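Local coordinates for protein MccF (Escherichia coli, PDB 4IIY) that confers self-immunity against microcin C7, probably acting as a serine hydrolase of the peptidase S66 (LD-carboxypeptidase) family, at residues K73-V78 and E184-I189; I161-P166 and Q365-E370. The protein carries 1 engineered substitution. All blocks are in the same frame, centred on the assembly; numbering follows the deposited sequence.

Contact 1. Residues K73-V78 and E184-I189; sequences KGFKLV and ESFIKI
F75, in the turn that leads into strand 76-79, faces I187 and F186 on helix 178-191 across a wide backbone gap, with 11.4 Å between F75 CA and I187 CA. A gap of this size is spanned by side chains alone, and here the contact is wholly apolar. The F75 ring reaches out with its far corner: CZ lies 3.8 Å from I187 CD1, the methyl sitting at the ring's edge and in its plane. I187 presents that methyl because CG1 stands anti to the backbone N (chi1 -158°) and the last torsion (chi2 70°) swings CD1 toward the phenylalanine. F186 meets the same corner, its CE2 4.4 Å from F75 CZ, which approaches the F186 ring at the edge. Just before F75, G74 ends helix 60-72 in a Schellman motif, with the positive phi (105°) that this turn requires. The chain then enters strand 76-79, an outermost strand of the six-stranded mixed sheet, running parallel to strand 45-49. F75 also packs on I46 of that strand, on L40 and on Y183, while F186 extends the aromatic cluster to an edge-to-face pair with F172.

Contact 2. Residues I161-P166 and Q365-E370; sequences ITFYGP and QYLSTE
The side chains of F163 and Y366 cross at about a right angle, illustrating how a chain terminus can be fastened to a sheet with little direct polar contact. Y366 CD1 comes in at the edge of the F163 ring, in its plane, 3.7 Å from F163 CE1. The neighbouring corner, F163 CZ, lies 3.8 Å from L367 CD2, so tyrosine and leucine share the outer end of one phenylalanine. Cutting F163 back to an alanine is likely to open a gap between strand and tail, leaving Y366 CD1 and L367 CD2 without the ring they pack on. Beside this, I161 CG2 packs 4.1 Å from Y366 CB. One water joins the backbones, donating to I161 O and to Y366 O, each at 2.9 Å, and so satisfies two carbonyls at a buried contact. Strand 162-164 belongs to the six-stranded mixed sheet, between parallel strand 140-143 and antiparallel strand 345-347. The 365-370 segment follows strand 359-362, the final strand in the chain, which belongs to the eight-stranded sheet, so the C-terminal tail crosses back to the other sheet. With CG of Y366 between its backbone N and carbonyl carbon (chi1 59°), the CD1 side of the ring lies against F163 while the hydroxyl reaches its outside partners, I189 and R192. Q365 steadies the tail locally: its NE2 gives a hydrogen bond to L367 O at 2.9 Å, with the acceptor close to the amide plane. Further out, Q194 OE1 holds Y366 N, L190 of helix 178-191 packs on both F163 and L367, and P346 packs against I161, F163 and Y366.

In the fold
Contacts 1 and 2 have centres 13 Å apart and reach the same six-stranded sheet; helix 178-191, which supplies one side of contact 1, also reaches contact 2. Segment 184-189 touches the second contact directly: I189 O is 2.7 Å from Y366 OH, a probable hydrogen bond, and F186 CD1 packs 4.1 Å from P166 CG. The same helix thus meets the turn before strand 76-79 and both segments of contact 2. Their segments alternate along the chain, so each contact joins parts far apart in sequence. Both contacts lie away from the predicted catalytic residues, but Y164, beside F163, hydrogen-bonds through OH to E270, a predicted charge-relay residue, and to the backbone N of A145, the engineered residue at the predicted nucleophile position.

Contact 1. Residues K73-V78 and E184-I189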
# COMPACT_ATOMS: atom_id res chain seq x y z
N LYS B 73 27.86 15.94 19.97
CA LYS B 73 26.99 17.07 20.29
C LYS B 73 26.66 17.12 21.77
O LYS B 73 26.03 18.08 22.23
CB LYS B 73 25.69 17.02 19.49
CG LYS B 73 25.86 17.17 17.99
CD LYS B 73 26.46 18.51 17.61
CE LYS B 73 26.50 18.63 16.09
NZ LYS B 73 27.00 19.95 15.63
N GLY B 74 27.04 16.09 22.52
CA GLY B 74 26.83 16.07 23.95
C GLY B 74 25.70 15.19 24.45
O GLY B 74 25.45 15.14 25.66
N PHE B 75 25.03 14.48 23.55
CA PHE B 75 23.93 13.61 23.96
C PHE B 75 24.44 12.30 24.51
O PHE B 75 25.45 11.77 24.06
CB PHE B 75 22.95 13.37 22.80
CG PHE B 75 22.20 14.59 22.40
CD1 PHE B 75 21.20 15.09 23.22
CD2 PHE B 75 22.49 15.26 21.22
CE1 PHE B 75 20.51 16.24 22.87
CE2 PHE B 75 21.80 16.40 20.86
CZ PHE B 75 20.81 16.89 21.68
N LYS B 76 23.72 11.78 25.50
CA LYS B 76 23.94 10.43 25.99
C LYS B 76 22.96 9.53 25.25
O LYS B 76 21.80 9.90 25.05
CB LYS B 76 23.71 10.37 27.50
CG LYS B 76 24.63 11.32 28.26
CD LYS B 76 24.18 11.54 29.69
CE LYS B 76 25.01 12.64 30.36
NZ LYS B 76 24.97 13.92 29.59
N LEU B 77 23.41 8.36 24.84
CA LEU B 77 22.56 7.45 24.08
C LEU B 77 22.27 6.15 24.83
O LEU B 77 23.16 5.56 25.45
CB LEU B 77 23.20 7.12 22.73
CG LEU B 77 23.58 8.30 21.86
CD1 LEU B 77 24.15 7.81 20.53
CD2 LEU B 77 22.39 9.22 21.62
N VAL B 78 21.01 5.73 24.78
CA VAL B 78 20.60 4.42 25.28
C VAL B 78 20.19 3.56 24.09
O VAL B 78 19.30 3.92 23.31
CB VAL B 78 19.42 4.54 26.27
CG1 VAL B 78 18.87 3.15 26.62
CG2 VAL B 78 19.85 5.28 27.53
N GLU B 184 20.81 21.19 12.59
CA GLU B 184 20.41 22.54 12.96
C GLU B 184 18.89 22.65 13.13
O GLU B 184 18.42 23.30 14.06
CB GLU B 184 20.94 23.55 11.96
CG GLU B 184 22.43 23.82 12.12
CD GLU B 184 23.08 24.44 10.90
OE1 GLU B 184 22.36 25.10 10.10
OE2 GLU B 184 24.30 24.27 10.73
N SER B 185 18.12 22.01 12.26
CA SER B 185 16.67 22.05 12.41
C SER B 185 16.20 21.24 13.62
O SER B 185 15.35 21.69 14.41
CB SER B 185 15.98 21.54 11.14
OG SER B 185 14.57 21.50 11.29
N PHE B 186 16.74 20.04 13.77
CA PHE B 186 16.45 19.16 14.91
C PHE B 186 16.64 19.91 16.23
O PHE B 186 15.73 19.98 17.07
CB PHE B 186 17.38 17.94 14.83
CG PHE B 186 17.34 17.02 16.02
CD1 PHE B 186 16.37 16.03 16.12
CD2 PHE B 186 18.33 17.08 16.99
CE1 PHE B 186 16.36 15.16 17.20
CE2 PHE B 186 18.32 16.22 18.07
CZ PHE B 186 17.35 15.25 18.17
N ILE B 187 17.82 20.49 16.42
CA ILE B 187 18.12 21.14 17.69
C ILE B 187 17.31 22.43 17.87
O ILE B 187 16.85 22.72 18.98
CB ILE B 187 19.65 21.36 17.88
CG1 ILE B 187 19.99 21.52 19.37
CG2 ILE B 187 20.16 22.53 17.04
CD1 ILE B 187 19.83 20.24 20.17
N LYS B 188 17.08 23.19 16.80
CA LYS B 188 16.28 24.40 16.91
C LYS B 188 14.83 24.10 17.32
O LYS B 188 14.29 24.70 18.26
CB LYS B 188 16.28 25.15 15.58
CG LYS B 188 15.44 26.43 15.57
CD LYS B 188 16.04 27.49 16.47
CE LYS B 188 15.33 28.83 16.31
NZ LYS B 188 15.99 29.88 17.14
N ILE B 189 14.20 23.19 16.59
CA ILE B 189 12.79 22.88 16.81
C ILE B 189 12.56 22.34 18.22
O ILE B 189 11.60 22.71 18.90
CB ILE B 189 12.27 21.86 15.78
CG1 ILE B 189 12.24 22.47 14.37
CG2 ILE B 189 10.88 21.38 16.14
CD1 ILE B 189 11.30 23.64 14.23

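Contact 2. Residues I161-P166 and Q365-E370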
# COMPACT_ATOMS: atom_id res chain seq x y z
N ILE B 161 1.82 14.93 20.83
CA ILE B 161 2.44 15.52 19.66
C ILE B 161 3.80 14.86 19.45
O ILE B 161 4.72 15.01 20.26
CB ILE B 161 2.59 17.04 19.81
CG1 ILE B 161 1.20 17.68 20.03
CG2 ILE B 161 3.31 17.63 18.61
CD1 ILE B 161 0.17 17.31 18.98
N THR B 162 3.87 14.07 18.37
CA THR B 162 5.09 13.38 17.94
C THR B 162 5.69 14.12 16.73
O THR B 162 5.10 15.07 16.23
CB THR B 162 4.80 11.92 17.57
OG1 THR B 162 3.96 11.86 16.41
CG2 THR B 162 4.14 11.19 18.72
N PHE B 163 6.87 13.68 16.29
CA PHE B 163 7.67 14.45 15.34
C PHE B 163 8.09 13.67 14.11
O PHE B 163 8.65 12.58 14.22
CB PHE B 163 8.91 15.01 16.04
CG PHE B 163 8.58 15.98 17.13
CD1 PHE B 163 8.59 17.34 16.89
CD2 PHE B 163 8.18 15.53 18.38
CE1 PHE B 163 8.24 18.24 17.90
CE2 PHE B 163 7.83 16.42 19.39
CZ PHE B 163 7.86 17.77 19.15
N TYR B 164 7.81 14.24 12.94
CA TYR B 164 8.33 13.73 11.68
C TYR B 164 9.71 14.35 11.53
O TYR B 164 9.83 15.56 11.36
CB TYR B 164 7.44 14.13 10.49
CG TYR B 164 7.51 13.10 9.39
CD1 TYR B 164 6.88 11.87 9.54
CD2 TYR B 164 8.24 13.32 8.22
CE1 TYR B 164 6.94 10.91 8.58
CE2 TYR B 164 8.31 12.34 7.23
CZ TYR B 164 7.65 11.13 7.43
OH TYR B 164 7.70 10.10 6.50
N GLY B 165 10.75 13.54 11.61
CA GLY B 165 12.09 14.08 11.63
C GLY B 165 13.13 12.98 11.65
O GLY B 165 12.82 11.82 11.38
N PRO B 166 14.38 13.35 11.97
CA PRO B 166 15.51 12.43 11.84
C PRO B 166 15.37 11.08 12.51
O PRO B 166 14.88 10.96 13.64
CB PRO B 166 16.65 13.20 12.53
CG PRO B 166 16.32 14.63 12.31
CD PRO B 166 14.82 14.74 12.21
N GLN B 365 1.84 25.75 20.22
CA GLN B 365 2.80 25.14 21.13
C GLN B 365 2.84 23.62 20.95
O GLN B 365 1.80 22.97 20.89
CB GLN B 365 2.44 25.47 22.58
CG GLN B 365 3.43 24.95 23.59
CD GLN B 365 3.03 25.31 25.02
OE1 GLN B 365 2.06 26.04 25.24
NE2 GLN B 365 3.77 24.79 25.99
N TYR B 366 4.05 23.07 20.89
CA TYR B 366 4.22 21.65 20.57
C TYR B 366 5.14 20.90 21.53
O TYR B 366 5.31 19.69 21.40
CB TYR B 366 4.69 21.50 19.11
CG TYR B 366 5.99 22.21 18.83
CD1 TYR B 366 7.21 21.59 19.05
CD2 TYR B 366 5.99 23.52 18.37
CE1 TYR B 366 8.41 22.25 18.81
CE2 TYR B 366 7.18 24.19 18.12
CZ TYR B 366 8.38 23.56 18.34
OH TYR B 366 9.55 24.26 18.10
N LEU B 367 5.73 21.61 22.50
CA LEU B 367 6.44 21.01 23.62
C LEU B 367 6.10 21.82 24.87
O LEU B 367 5.71 22.98 24.77
CB LEU B 367 7.96 21.02 23.39
CG LEU B 367 8.51 20.07 22.31
CD1 LEU B 367 9.92 20.45 21.87
CD2 LEU B 367 8.47 18.62 22.77
N SER B 368 6.24 21.19 26.04
CA SER B 368 6.05 21.89 27.31
C SER B 368 7.06 23.03 27.45
O SER B 368 8.17 22.95 26.93
CB SER B 368 6.20 20.92 28.47
OG SER B 368 5.25 19.88 28.38
N THR B 369 6.67 24.10 28.14
CA THR B 369 7.54 25.25 28.29
C THR B 369 8.74 24.95 29.19
O THR B 369 9.76 25.63 29.13
CB THR B 369 6.79 26.48 28.82
OG1 THR B 369 6.20 26.17 30.09
CG2 THR B 369 5.69 26.89 27.86
N GLU B 370 8.61 23.91 30.01
CA GLU B 370 9.68 23.51 30.91
C GLU B 370 9.72 21.99 31.10
O GLU B 370 8.74 21.30 30.84
CB GLU B 370 9.53 24.20 32.27
O HOH W 1 5.21 16.98 22.37